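Local coordinates for protein beta-glucanase (PDB 4LE4) that probably hydrolyses beta-glucans, including cellulose-type chains, as a family GH131 glycoside hydrolase with a concanavalin-type beta-sandwich catalytic domain, at residues Thr111-Ile117 and Leu127-Leu132; Val147-Trp153 and Lys190-Thr196; Ser14-Asn19 and Val40-Leu46; Trp205-Val209 and Phe224-Val229. All blocks are in the same frame, centred on the assembly; numbering follows the deposited sequence.

Contact 1: residues Thr111-Ile117 and Leu127-Leu132; sequences TTREHQI and LKSGWL
Build residues 115-117 and 127-129 as the two arms of an antiparallel beta hairpin, their axes 4.7 Å apart and running at 156°. H115 faces S129 and I117 faces L127 as hydrogen-bonded pairs: H115 N to S129 O is 2.8 Å, S129 N to H115 O 3.1 Å, and I117 N to L127 O and L127 N to I117 O both 2.9 Å. Q116 and K128 form the non-hydrogen-bonded pair between them. Beyond S129 the regular pairing gives way to G130 (phi 86°, psi -179°), whose CA comes within 3.4 Å of R113 O. W131 N makes a weak hydrogen bond to T111 O at 2.8 Å. The W131 side chain (chi1 t) sets CE3 3.6 Å from T112 O and 4.2 Å from T112 CB, and R214 makes a cation-pi contact with the indole.

On one face, I117 (m,t) and L127 (m,t) meet CB to CB at 4.0 Å, and H115 (chi1 m) sets its CB 3.3 Å from OG of S129 (chi1 p); H115 NE2 is hydrogen-bonded to E222. On the other, K128 (m,t,t,t) brings NZ 2.9 Å from OE2 of the extended E114 (t,t), a salt bridge; Q116 NE2 donates to the same OE2 at 2.8 Å. I117 and L127 thus give an apolar end packed on strand 94-102, next to the polar H115 and S129, while E114 OE2 gathers a partly exposed polar cluster, one salt bridge and one amide hydrogen bond.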
loop_
_atom_site.group_PDB
_atom_site.type_symbol
_atom_site.label_atom_id
_atom_site.label_comp_id
_atom_site.label_asym_id
_atom_site.label_seq_id
_atom_site.Cartn_x
_atom_site.Cartn_y
_atom_site.Cartn_z
ATOM N N THR A 111 -8.188 -2.979 15.443
ATOM C CA THR A 111 -9.462 -2.669 14.789
ATOM C C THR A 111 -10.160 -1.445 15.417
ATOM O O THR A 111 -11.152 -0.957 14.882
ATOM C CB THR A 111 -10.417 -3.848 14.835
ATOM O OG1 THR A 111 -10.640 -4.221 16.202
ATOM C CG2 THR A 111 -9.839 -5.046 14.025
ATOM N N THR A 112 -9.622 -0.954 16.533
ATOM C CA THR A 112 -10.189 0.202 17.233
ATOM C C THR A 112 -9.656 1.531 16.727
ATOM O O THR A 112 -10.103 2.594 17.176
ATOM C CB THR A 112 -9.867 0.137 18.735
ATOM O OG1 THR A 112 -8.461 -0.137 18.889
ATOM C CG2 THR A 112 -10.705 -0.936 19.414
ATOM N N ARG A 113 -8.707 1.478 15.790
ATOM C CA ARG A 113 -8.101 2.692 15.253
ATOM C C ARG A 113 -8.139 2.738 13.750
ATOM O O ARG A 113 -7.971 1.721 13.095
ATOM C CB ARG A 113 -6.648 2.803 15.701
ATOM C CG ARG A 113 -6.559 3.068 17.201
ATOM C CD ARG A 113 -5.149 2.891 17.715
ATOM N NE ARG A 113 -4.257 3.960 17.298
ATOM C CZ ARG A 113 -3.003 4.036 17.716
ATOM N NH1 ARG A 113 -2.547 3.109 18.547
ATOM N NH2 ARG A 113 -2.201 5.007 17.302
ATOM N N GLU A 114 -8.321 3.936 13.209
ATOM C CA GLU A 114 -8.377 4.067 11.759
ATOM C C GLU A 114 -6.984 3.948 11.133
ATOM O O GLU A 114 -6.019 4.521 11.632
ATOM C CB GLU A 114 -9.007 5.410 11.384
ATOM C CG GLU A 114 -8.925 5.744 9.882
ATOM C CD GLU A 114 -9.656 7.060 9.522
ATOM O OE1 GLU A 114 -10.424 7.603 10.357
ATOM O OE2 GLU A 114 -9.473 7.542 8.394
ATOM N N HIS A 115 -6.888 3.191 10.038
ATOM C CA HIS A 115 -5.628 3.052 9.312
ATOM C C HIS A 115 -5.924 3.517 7.908
ATOM O O HIS A 115 -7.010 3.252 7.396
ATOM C CB HIS A 115 -5.172 1.590 9.223
ATOM C CG HIS A 115 -4.812 0.990 10.549
ATOM N ND1 HIS A 115 -5.751 0.725 11.527
ATOM C CD2 HIS A 115 -3.624 0.584 11.048
ATOM C CE1 HIS A 115 -5.151 0.175 12.572
ATOM N NE2 HIS A 115 -3.860 0.079 12.306
ATOM N N GLN A 116 -4.969 4.229 7.332
ATOM C CA GLN A 116 -5.044 4.721 5.947
ATOM C C GLN A 116 -3.854 3.998 5.301
ATOM O O GLN A 116 -2.736 4.110 5.767
ATOM C CB GLN A 116 -4.908 6.239 5.936
ATOM C CG GLN A 116 -6.220 6.873 6.495
ATOM C CD GLN A 116 -6.071 8.312 6.934
ATOM O OE1 GLN A 116 -5.090 8.970 6.612
ATOM N NE2 GLN A 116 -7.062 8.814 7.674
ATOM N N ILE A 117 -4.130 3.292 4.212
ATOM C CA ILE A 117 -3.159 2.416 3.564
ATOM C C ILE A 117 -2.994 2.659 2.073
ATOM O O ILE A 117 -3.991 2.791 1.367
ATOM C CB ILE A 117 -3.657 0.963 3.768
ATOM C CG1 ILE A 117 -3.873 0.711 5.285
ATOM C CG2 ILE A 117 -2.668 -0.032 3.181
ATOM C CD1 ILE A 117 -4.767 -0.482 5.627
ATOM N N LEU A 127 -6.851 2.690 0.871
ATOM C CA LEU A 127 -7.625 1.661 1.557
ATOM C C LEU A 127 -7.680 2.179 3.001
ATOM O O LEU A 127 -6.860 3.014 3.404
ATOM C CB LEU A 127 -6.936 0.285 1.567
ATOM C CG LEU A 127 -6.648 -0.345 0.207
ATOM C CD1 LEU A 127 -6.093 -1.770 0.443
ATOM C CD2 LEU A 127 -7.886 -0.370 -0.666
ATOM N N LYS A 128 -8.664 1.702 3.759
ATOM C CA LYS A 128 -8.775 2.057 5.160
ATOM C C LYS A 128 -9.176 0.822 5.913
ATOM O O LYS A 128 -9.729 -0.126 5.356
ATOM C CB LYS A 128 -9.844 3.132 5.391
ATOM C CG LYS A 128 -9.433 4.505 4.899
ATOM C CD LYS A 128 -10.398 5.567 5.424
ATOM C CE LYS A 128 -9.904 6.957 5.043
ATOM N NZ LYS A 128 -10.656 8.020 5.757
ATOM N N SER A 129 -8.887 0.819 7.207
ATOM C CA SER A 129 -9.289 -0.294 8.023
ATOM C C SER A 129 -9.487 0.256 9.445
ATOM O O SER A 129 -9.037 1.365 9.764
ATOM C CB SER A 129 -8.219 -1.400 8.011
ATOM O OG SER A 129 -7.096 -1.067 8.830
ATOM N N GLY A 130 -10.145 -0.538 10.279
ATOM C CA GLY A 130 -10.371 -0.120 11.647
ATOM C C GLY A 130 -11.604 0.744 11.848
ATOM O O GLY A 130 -12.363 1.006 10.936
ATOM N N TRP A 131 -11.796 1.148 13.095
ATOM C CA TRP A 131 -12.929 1.951 13.527
ATOM C C TRP A 131 -12.728 3.381 13.063
ATOM O O TRP A 131 -11.865 4.082 13.546
ATOM C CB TRP A 131 -13.016 1.812 15.055
ATOM C CG TRP A 131 -14.077 2.582 15.732
ATOM C CD1 TRP A 131 -15.095 3.300 15.153
ATOM C CD2 TRP A 131 -14.227 2.729 17.141
ATOM N NE1 TRP A 131 -15.868 3.893 16.135
ATOM C CE2 TRP A 131 -15.360 3.558 17.361
ATOM C CE3 TRP A 131 -13.516 2.243 18.247
ATOM C CZ2 TRP A 131 -15.792 3.910 18.655
ATOM C CZ3 TRP A 131 -13.947 2.590 19.523
ATOM C CH2 TRP A 131 -15.074 3.418 19.711
ATOM N N LEU A 132 -13.528 3.785 12.089
ATOM C CA LEU A 132 -13.439 5.106 11.485
ATOM C C LEU A 132 -14.200 6.210 12.216
ATOM O O LEU A 132 -13.626 7.222 12.575
ATOM C CB LEU A 132 -13.948 5.053 10.044
ATOM C CG LEU A 132 -13.410 3.979 9.093
ATOM C CD1 LEU A 132 -13.903 4.261 7.644
ATOM C CD2 LEU A 132 -11.893 3.997 9.127
#

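Contact 2: residues Val147-Trp153 and Lys190-Thr196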
loop_
_atom_site.group_PDB
_atom_site.type_symbol
_atom_site.label_atom_id
_atom_site.label_comp_id
_atom_site.label_asym_id
_atom_site.label_seq_id
_atom_site.Cartn_x
_atom_site.Cartn_y
_atom_site.Cartn_z
ATOM N N VAL A 147 -12.751 6.506 -1.945
ATOM C CA VAL A 147 -12.513 7.506 -2.986
ATOM C C VAL A 147 -13.030 8.803 -2.374
ATOM O O VAL A 147 -14.200 8.889 -1.991
ATOM C CB VAL A 147 -13.294 7.208 -4.300
ATOM C CG1 VAL A 147 -13.037 8.329 -5.305
ATOM C CG2 VAL A 147 -12.859 5.865 -4.863
ATOM N N GLY A 148 -12.147 9.782 -2.234
ATOM C CA GLY A 148 -12.551 11.037 -1.620
ATOM C C GLY A 148 -13.037 10.831 -0.197
ATOM O O GLY A 148 -13.876 11.579 0.307
ATOM N N GLY A 149 -12.534 9.790 0.456
ATOM C CA GLY A 149 -12.943 9.520 1.827
ATOM C C GLY A 149 -14.193 8.657 2.004
ATOM O O GLY A 149 -14.455 8.145 3.101
ATOM N N GLN A 150 -14.958 8.482 0.942
ATOM C CA GLN A 150 -16.179 7.689 0.979
ATOM C C GLN A 150 -15.920 6.242 0.605
ATOM O O GLN A 150 -15.253 5.959 -0.395
ATOM C CB GLN A 150 -17.202 8.291 0.028
ATOM C CG GLN A 150 -17.642 9.694 0.433
ATOM C CD GLN A 150 -18.556 10.332 -0.613
ATOM O OE1 GLN A 150 -18.238 10.341 -1.786
ATOM N NE2 GLN A 150 -19.687 10.871 -0.177
ATOM N N THR A 151 -16.402 5.318 1.433
ATOM C CA THR A 151 -16.200 3.884 1.144
ATOM C C THR A 151 -17.006 3.435 -0.084
ATOM O O THR A 151 -18.237 3.638 -0.175
ATOM C CB THR A 151 -16.601 3.016 2.350
ATOM O OG1 THR A 151 -15.714 3.303 3.434
ATOM C CG2 THR A 151 -16.559 1.514 2.009
ATOM N N GLN A 152 -16.322 2.808 -1.032
ATOM C CA GLN A 152 -16.978 2.336 -2.251
ATOM C C GLN A 152 -17.026 0.817 -2.326
ATOM O O GLN A 152 -17.776 0.254 -3.119
ATOM C CB GLN A 152 -16.230 2.832 -3.474
ATOM C CG GLN A 152 -16.024 4.318 -3.524
ATOM C CD GLN A 152 -17.312 5.057 -3.756
ATOM O OE1 GLN A 152 -18.105 4.699 -4.625
ATOM N NE2 GLN A 152 -17.531 6.107 -2.970
ATOM N N TRP A 153 -16.213 0.158 -1.508
ATOM C CA TRP A 153 -16.153 -1.303 -1.524
ATOM C C TRP A 153 -15.530 -1.722 -0.189
ATOM O O TRP A 153 -14.754 -0.976 0.378
ATOM C CB TRP A 153 -15.233 -1.728 -2.687
ATOM C CG TRP A 153 -14.906 -3.187 -2.723
ATOM C CD1 TRP A 153 -15.560 -4.167 -3.415
ATOM C CD2 TRP A 153 -13.826 -3.824 -2.038
ATOM N NE1 TRP A 153 -14.937 -5.381 -3.206
ATOM C CE2 TRP A 153 -13.870 -5.193 -2.365
ATOM C CE3 TRP A 153 -12.819 -3.361 -1.183
ATOM C CZ2 TRP A 153 -12.935 -6.120 -1.865
ATOM C CZ3 TRP A 153 -11.879 -4.288 -0.680
ATOM C CH2 TRP A 153 -11.953 -5.650 -1.032
ATOM N N LYS A 190 -13.952 -4.593 -9.607
ATOM C CA LYS A 190 -15.054 -4.684 -8.680
ATOM C C LYS A 190 -15.862 -3.400 -8.485
ATOM O O LYS A 190 -16.978 -3.452 -7.957
ATOM C CB LYS A 190 -14.544 -5.252 -7.373
ATOM C CG LYS A 190 -14.075 -6.716 -7.608
ATOM C CD LYS A 190 -13.653 -7.470 -6.359
ATOM C CE LYS A 190 -13.128 -8.871 -6.774
ATOM N NZ LYS A 190 -12.722 -9.722 -5.616
ATOM N N VAL A 191 -15.290 -2.270 -8.889
ATOM C CA VAL A 191 -15.989 -0.977 -8.859
ATOM C C VAL A 191 -15.551 -0.180 -10.108
ATOM O O VAL A 191 -14.357 0.041 -10.345
ATOM C CB VAL A 191 -15.671 -0.127 -7.598
ATOM C CG1 VAL A 191 -16.504 1.149 -7.615
ATOM C CG2 VAL A 191 -15.957 -0.927 -6.331
ATOM N N ALA A 192 -16.524 0.174 -10.941
ATOM C CA ALA A 192 -16.275 0.975 -12.142
ATOM C C ALA A 192 -15.691 2.332 -11.699
ATOM O O ALA A 192 -15.984 2.810 -10.599
ATOM C CB ALA A 192 -17.599 1.192 -12.900
ATOM N N PRO A 193 -14.887 2.989 -12.561
ATOM C CA PRO A 193 -14.295 4.285 -12.176
ATOM C C PRO A 193 -15.259 5.288 -11.558
ATOM O O PRO A 193 -16.354 5.530 -12.101
ATOM C CB PRO A 193 -13.683 4.785 -13.477
ATOM C CG PRO A 193 -13.270 3.487 -14.159
ATOM C CD PRO A 193 -14.497 2.621 -13.931
ATOM N N VAL A 194 -14.827 5.846 -10.420
ATOM C CA VAL A 194 -15.564 6.821 -9.623
ATOM C C VAL A 194 -14.898 8.198 -9.761
ATOM O O VAL A 194 -13.673 8.296 -9.716
ATOM C CB VAL A 194 -15.526 6.420 -8.118
ATOM C CG1 VAL A 194 -16.234 7.451 -7.276
ATOM C CG2 VAL A 194 -16.142 5.070 -7.939
ATOM N N LYS A 195 -15.701 9.253 -9.907
ATOM C CA LYS A 195 -15.171 10.617 -10.060
ATOM C C LYS A 195 -14.686 11.234 -8.753
ATOM O O LYS A 195 -15.344 11.102 -7.732
ATOM C CB LYS A 195 -16.242 11.565 -10.623
ATOM C CG LYS A 195 -16.650 11.348 -12.057
ATOM C CD LYS A 195 -17.235 12.653 -12.606
ATOM C CE LYS A 195 -17.983 12.486 -13.941
ATOM N NZ LYS A 195 -19.272 11.735 -13.797
ATOM N N THR A 196 -13.540 11.910 -8.788
ATOM C CA THR A 196 -13.014 12.581 -7.609
ATOM C C THR A 196 -11.901 13.497 -8.085
ATOM O O THR A 196 -11.489 13.405 -9.229
ATOM C CB THR A 196 -12.443 11.564 -6.547
ATOM O OG1 THR A 196 -12.348 12.205 -5.264
ATOM C CG2 THR A 196 -11.067 11.080 -6.938
#
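This is packing between the two sheets of the beta sandwich, near its surface: the hairpin of strands 142-147 and 150-156 lies against strand 188-195 of the facing sheet, and no hydrogen bond passes between the segments.

The backbones set the shape. V147 to Q150 form a type I' turn, closed by V147 N to Q150 O (3.0 Å) and Q150 N to V147 O (3.1 Å), with G148 and G149 both at positive phi. Q152 and W153 make a classic beta bulge opposite W145, and K190 and V191 make another opposite F178, where the chain of 190-196 turns a corner.

Apolar contacts supply the rest, in two patches. V147 CG1 sits 3.9 Å from V194 CG1 and 3.5 Å from T196 CB, while V191 CG2 reaches W153 CB at 3.8 Å. The W153 ring also meets those of F178 and H180 on strand 175-182, beside 188-195 in its sheet.

Polar side chains serve here mainly through van der Waals contact. Q152 folds back (chi1 m, chi2 m) so that NE2 makes a weak hydrogen bond to Q150 O at 3.4 Å, leaving OE1 3.9 Å from V194 CG2. At the solvent-exposed end, the K190 chain extends past the indole, with CD 4.0 Å from W153 NE1.

Contact 3: residues Ser14-Asn19 and Val40-Leu46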
loop_
_atom_site.group_PDB
_atom_site.type_symbol
_atom_site.label_atom_id
_atom_site.label_comp_id
_atom_site.label_asym_id
_atom_site.label_seq_id
_atom_site.Cartn_x
_atom_site.Cartn_y
_atom_site.Cartn_z
ATOM N N SER A 14 18.203 -6.616 1.042
ATOM C CA SER A 14 17.528 -6.488 2.333
ATOM C C SER A 14 16.988 -5.051 2.439
ATOM O O SER A 14 17.305 -4.216 1.613
ATOM C CB SER A 14 18.519 -6.748 3.469
ATOM O OG SER A 14 19.327 -5.607 3.726
ATOM N N SER A 15 16.193 -4.765 3.464
ATOM C CA SER A 15 15.635 -3.422 3.619
ATOM C C SER A 15 16.681 -2.354 3.924
ATOM O O SER A 15 16.388 -1.153 3.851
ATOM C CB SER A 15 14.557 -3.426 4.708
ATOM O OG SER A 15 15.113 -3.797 5.954
ATOM N N ALA A 16 17.897 -2.791 4.269
ATOM C CA ALA A 16 19.007 -1.872 4.536
ATOM C C ALA A 16 19.294 -1.054 3.287
ATOM O O ALA A 16 19.813 0.044 3.374
ATOM C CB ALA A 16 20.285 -2.652 4.933
ATOM N N ASP A 17 18.944 -1.587 2.123
ATOM C CA ASP A 17 19.201 -0.862 0.897
ATOM C C ASP A 17 18.377 0.425 0.804
ATOM O O ASP A 17 18.685 1.292 -0.000
ATOM C CB ASP A 17 18.955 -1.762 -0.317
ATOM C CG ASP A 17 19.939 -2.947 -0.374
ATOM O OD1 ASP A 17 21.046 -2.799 0.182
ATOM O OD2 ASP A 17 19.630 -4.015 -0.966
ATOM N N LEU A 18 17.338 0.543 1.641
ATOM C CA LEU A 18 16.516 1.729 1.637
ATOM C C LEU A 18 17.314 2.889 2.154
ATOM O O LEU A 18 17.022 4.034 1.808
ATOM C CB LEU A 18 15.266 1.550 2.514
ATOM C CG LEU A 18 14.199 0.623 1.921
ATOM C CD1 LEU A 18 13.109 0.392 2.983
ATOM C CD2 LEU A 18 13.607 1.220 0.660
ATOM N N ASN A 19 18.314 2.602 2.990
ATOM C CA ASN A 19 19.156 3.649 3.551
ATOM C C ASN A 19 20.041 4.309 2.501
ATOM O O ASN A 19 20.657 5.343 2.770
ATOM C CB ASN A 19 20.052 3.093 4.653
ATOM C CG ASN A 19 19.300 2.792 5.937
ATOM O OD1 ASN A 19 19.645 1.839 6.658
ATOM N ND2 ASN A 19 18.295 3.603 6.247
ATOM N N VAL A 40 15.956 1.437 10.113
ATOM C CA VAL A 40 14.990 0.835 9.197
ATOM C C VAL A 40 14.520 -0.571 9.585
ATOM O O VAL A 40 13.353 -0.886 9.417
ATOM C CB VAL A 40 15.544 0.844 7.732
ATOM C CG1 VAL A 40 16.752 -0.114 7.607
ATOM C CG2 VAL A 40 14.438 0.430 6.733
ATOM N N SER A 41 15.405 -1.417 10.128
ATOM C CA SER A 41 14.983 -2.767 10.488
ATOM C C SER A 41 13.891 -2.825 11.564
ATOM O O SER A 41 13.289 -3.876 11.802
ATOM C CB SER A 41 16.198 -3.631 10.873
ATOM O OG SER A 41 16.821 -3.135 12.024
ATOM N N ALA A 42 13.605 -1.693 12.200
ATOM C CA ALA A 42 12.498 -1.660 13.150
ATOM C C ALA A 42 11.162 -1.538 12.395
ATOM O O ALA A 42 10.111 -1.924 12.918
ATOM C CB ALA A 42 12.624 -0.456 14.075
ATOM N N TYR A 43 11.223 -0.990 11.175
ATOM C CA TYR A 43 10.014 -0.717 10.391
ATOM C C TYR A 43 9.783 -1.473 9.081
ATOM O O TYR A 43 8.640 -1.681 8.676
ATOM C CB TYR A 43 9.978 0.788 10.071
ATOM C CG TYR A 43 10.228 1.678 11.233
ATOM C CD1 TYR A 43 9.442 1.606 12.369
ATOM C CD2 TYR A 43 11.234 2.665 11.168
ATOM C CE1 TYR A 43 9.642 2.494 13.416
ATOM C CE2 TYR A 43 11.435 3.542 12.210
ATOM C CZ TYR A 43 10.634 3.452 13.324
ATOM O OH TYR A 43 10.831 4.340 14.347
ATOM N N VAL A 44 10.854 -1.888 8.418
ATOM C CA VAL A 44 10.695 -2.560 7.153
ATOM C C VAL A 44 11.670 -3.746 7.105
ATOM O O VAL A 44 12.842 -3.572 7.373
ATOM C CB VAL A 44 11.035 -1.606 5.991
ATOM C CG1 VAL A 44 10.668 -2.282 4.653
ATOM C CG2 VAL A 44 10.259 -0.283 6.136
ATOM N N ASN A 45 11.166 -4.922 6.779
ATOM C CA ASN A 45 12.019 -6.109 6.668
ATOM C C ASN A 45 11.544 -6.908 5.482
ATOM O O ASN A 45 10.341 -7.067 5.289
ATOM C CB ASN A 45 11.950 -6.957 7.943
ATOM C CG ASN A 45 12.590 -6.274 9.129
ATOM O OD1 ASN A 45 11.916 -5.620 9.938
ATOM N ND2 ASN A 45 13.900 -6.396 9.232
ATOM N N LEU A 46 12.485 -7.425 4.686
ATOM C CA LEU A 46 12.133 -8.187 3.500
ATOM C C LEU A 46 12.385 -9.674 3.718
ATOM O O LEU A 46 13.338 -10.058 4.415
ATOM C CB LEU A 46 12.989 -7.753 2.303
ATOM C CG LEU A 46 13.100 -6.264 1.988
ATOM C CD1 LEU A 46 14.061 -6.026 0.811
ATOM C CD2 LEU A 46 11.692 -5.731 1.649
HETATM O O HOH W 1 15.307 -7.170 5.003
HETATM O O HOH W 2 17.427 4.183 8.893
#
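S15 and V40 lose the most surface here, with L46 next. S15 opens the 3-10 segment 15-19, and its hydroxyl (chi1 p) donates to V44 O with OG 2.7 Å from that oxygen, tying the loop after strand 2-6 to the start of strand 44-47. A water extends the link: it accepts from S15 N at 3.0 Å and from L46 N at 2.9 Å. Just before S15, S14 OG accepts from A16 N at 3.2 Å, an ST turn.

V40 packs against the 3-10 segment. Its CG2 lies 3.8 Å from S15 O and 4.0 Å from L18 CD1, and its CG1 is 3.6 Å from N19 OD1. A second water accepts from N19 ND2 at 2.8 Å and weakly from V40 N at 3.3 Å. The helical backbone angles of 40-42 swing the chain round so that V44 joins the same patch, its CG1 4.0 Å from L18 CD1. L18 also packs on Y30, Y32 and L82 of the other sheet.

L46 closes the far end, its CD1 3.5 Å from S14 C and 3.6 Å from S15 N. With a single direct hydrogen bond, two water links and otherwise aliphatic packing, the contact fastens a peripheral loop to an outer strand by one directional tie set among dispersion contacts.

Contact 4: residues Trp205-Val209 and Phe224-Val229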
loop_
_atom_site.group_PDB
_atom_site.type_symbol
_atom_site.label_atom_id
_atom_site.label_comp_id
_atom_site.label_asym_id
_atom_site.label_seq_id
_atom_site.Cartn_x
_atom_site.Cartn_y
_atom_site.Cartn_z
ATOM N N TRP A 205 2.552 8.992 -3.617
ATOM C CA TRP A 205 1.774 7.797 -3.339
ATOM C C TRP A 205 2.526 7.165 -2.172
ATOM O O TRP A 205 3.712 6.826 -2.287
ATOM C CB TRP A 205 1.753 6.834 -4.513
ATOM C CG TRP A 205 0.884 5.650 -4.230
ATOM C CD1 TRP A 205 -0.321 5.641 -3.569
ATOM C CD2 TRP A 205 1.133 4.298 -4.617
ATOM N NE1 TRP A 205 -0.839 4.363 -3.526
ATOM C CE2 TRP A 205 0.037 3.519 -4.158
ATOM C CE3 TRP A 205 2.174 3.661 -5.310
ATOM C CZ2 TRP A 205 -0.041 2.151 -4.362
ATOM C CZ3 TRP A 205 2.082 2.287 -5.520
ATOM C CH2 TRP A 205 0.987 1.554 -5.048
ATOM N N HIS A 206 1.818 6.972 -1.071
ATOM C CA HIS A 206 2.419 6.454 0.149
ATOM C C HIS A 206 2.168 4.971 0.312
ATOM O O HIS A 206 1.087 4.553 0.693
ATOM C CB HIS A 206 1.872 7.220 1.359
ATOM C CG HIS A 206 2.239 8.669 1.365
ATOM N ND1 HIS A 206 2.947 9.250 2.392
ATOM C CD2 HIS A 206 2.005 9.654 0.462
ATOM C CE1 HIS A 206 3.142 10.532 2.122
ATOM N NE2 HIS A 206 2.580 10.800 0.954
ATOM N N VAL A 207 3.181 4.188 -0.019
ATOM C CA VAL A 207 3.134 2.733 0.082
ATOM C C VAL A 207 3.497 2.445 1.509
ATOM O O VAL A 207 4.670 2.499 1.915
ATOM C CB VAL A 207 4.157 2.077 -0.854
ATOM C CG1 VAL A 207 4.152 0.529 -0.676
ATOM C CG2 VAL A 207 3.825 2.470 -2.277
ATOM N N GLY A 208 2.476 2.118 2.279
ATOM C CA GLY A 208 2.704 1.892 3.682
ATOM C C GLY A 208 1.432 2.173 4.432
ATOM O O GLY A 208 0.350 2.148 3.843
ATOM N N VAL A 209 1.568 2.489 5.717
ATOM C CA VAL A 209 0.432 2.660 6.608
ATOM C C VAL A 209 0.531 3.834 7.556
ATOM O O VAL A 209 1.578 4.133 8.112
ATOM C CB VAL A 209 0.259 1.392 7.520
ATOM C CG1 VAL A 209 -1.096 1.491 8.316
ATOM C CG2 VAL A 209 0.323 0.111 6.702
ATOM N N PHE A 224 2.218 -5.324 8.752
ATOM C CA PHE A 224 1.482 -5.366 7.481
ATOM C C PHE A 224 2.436 -5.964 6.451
ATOM O O PHE A 224 3.577 -5.560 6.377
ATOM C CB PHE A 224 1.084 -3.949 7.070
ATOM C CG PHE A 224 0.285 -3.212 8.125
ATOM C CD1 PHE A 224 0.914 -2.649 9.223
ATOM C CD2 PHE A 224 -1.101 -3.101 8.010
ATOM C CE1 PHE A 224 0.178 -1.975 10.215
ATOM C CE2 PHE A 224 -1.851 -2.433 8.988
ATOM C CZ PHE A 224 -1.222 -1.874 10.082
ATOM N N TYR A 225 1.955 -6.900 5.651
ATOM C CA TYR A 225 2.788 -7.599 4.671
ATOM C C TYR A 225 2.437 -7.123 3.288
ATOM O O TYR A 225 1.269 -7.013 2.957
ATOM C CB TYR A 225 2.553 -9.094 4.807
ATOM C CG TYR A 225 2.964 -9.539 6.188
ATOM C CD1 TYR A 225 4.257 -9.990 6.432
ATOM C CD2 TYR A 225 2.084 -9.424 7.272
ATOM C CE1 TYR A 225 4.684 -10.319 7.730
ATOM C CE2 TYR A 225 2.487 -9.747 8.566
ATOM C CZ TYR A 225 3.798 -10.199 8.795
ATOM O OH TYR A 225 4.229 -10.557 10.063
ATOM N N TRP A 226 3.458 -6.838 2.493
ATOM C CA TRP A 226 3.246 -6.275 1.152
ATOM C C TRP A 226 4.089 -6.962 0.097
ATOM O O TRP A 226 5.225 -7.349 0.387
ATOM C CB TRP A 226 3.722 -4.816 1.128
ATOM C CG TRP A 226 3.033 -3.882 2.052
ATOM C CD1 TRP A 226 3.118 -3.848 3.434
ATOM C CD2 TRP A 226 2.150 -2.843 1.675
ATOM N NE1 TRP A 226 2.328 -2.845 3.923
ATOM C CE2 TRP A 226 1.722 -2.203 2.870
ATOM C CE3 TRP A 226 1.667 -2.379 0.441
ATOM C CZ2 TRP A 226 0.833 -1.117 2.867
ATOM C CZ3 TRP A 226 0.773 -1.294 0.444
ATOM C CH2 TRP A 226 0.373 -0.682 1.648
ATOM N N SER A 227 3.560 -7.073 -1.125
ATOM C CA SER A 227 4.361 -7.599 -2.237
ATOM C C SER A 227 3.716 -7.124 -3.535
ATOM O O SER A 227 2.639 -6.528 -3.507
ATOM C CB SER A 227 4.471 -9.134 -2.211
ATOM O OG SER A 227 3.239 -9.797 -2.354
ATOM N N GLY A 228 4.405 -7.330 -4.655
ATOM C CA GLY A 228 3.824 -6.958 -5.928
ATOM C C GLY A 228 3.449 -5.502 -6.099
ATOM O O GLY A 228 2.477 -5.204 -6.763
ATOM N N VAL A 229 4.226 -4.603 -5.538
ATOM C CA VAL A 229 3.947 -3.181 -5.678
ATOM C C VAL A 229 4.620 -2.654 -6.957
ATOM O O VAL A 229 5.825 -2.731 -7.073
ATOM C CB VAL A 229 4.538 -2.406 -4.498
ATOM C CG1 VAL A 229 4.232 -0.892 -4.663
ATOM C CG2 VAL A 229 3.951 -2.962 -3.148
#
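The two segments belong to facing layers: the axes of 205-207 and 224-229 stay 11.4 Å apart at closest, with directions 140° from one another, and no hydrogen bond joins them. Residues 224-229 run as a strand, though G228 has positive phi (59°). In the other segment the chain turns a corner at G208, whose phi of 154° and psi of -156° would jam a CB against the preceding carbonyl oxygen.

F224, W226 and V229 point their CB atoms toward 205-209 and fill the gap. V209 CG2 sits over the face of F224, 3.7 Å from the ring centroid and 13° off the normal, a CH-pi contact; the same methyl lies at the edge of W226, 4.1 Å from CZ2. The indole of W226 reaches across to the corner, with CZ2 3.4 Å from G208 O and CE3 4.0 Å from V207 CG1. V229 CG1 meets both V207 CG2 at 4.1 Å and W205 CZ3 at 3.9 Å. W205 in turn stacks on F120 and meets Y97 edge-to-face, while its NE1 is hydrogen-bonded to A118 O. Alternate residues of the strand, Y225 and S227, face away from this interior.

Every touching residue is buried, and the centre of the contact lies about 3 Å from the centre of the chain. Such apolar and aromatic packing between two antiparallel sheets is the hydrophobic core of a beta sandwich, here the concanavalin-like fold of the GH131 domain.

How the contacts relate
From the N terminus, contact 3 comes first, closing the loop that carries strand 30-34 and fastening the loop after strand 2-6 to strand 44-47, an end strand of the sheet that also holds 222-233. Contact 1 closes the short hairpin of strands 115-120 and 125-129, contact 2 brings 190-196 back to 147-153, and contact 4 joins 205-209 to 224-229. All four run in series; none nests or crosses. Contacts 2 and 4 each bridge the two sheets, at the surface and at the centre, whereas contact 1 lies within one sheet. Contacts 1 and 4 touch directly: I117 CG2 is 3.5 Å from W226 CH2. Contacts 2 and 3 lie on opposite sides of the chain's centre.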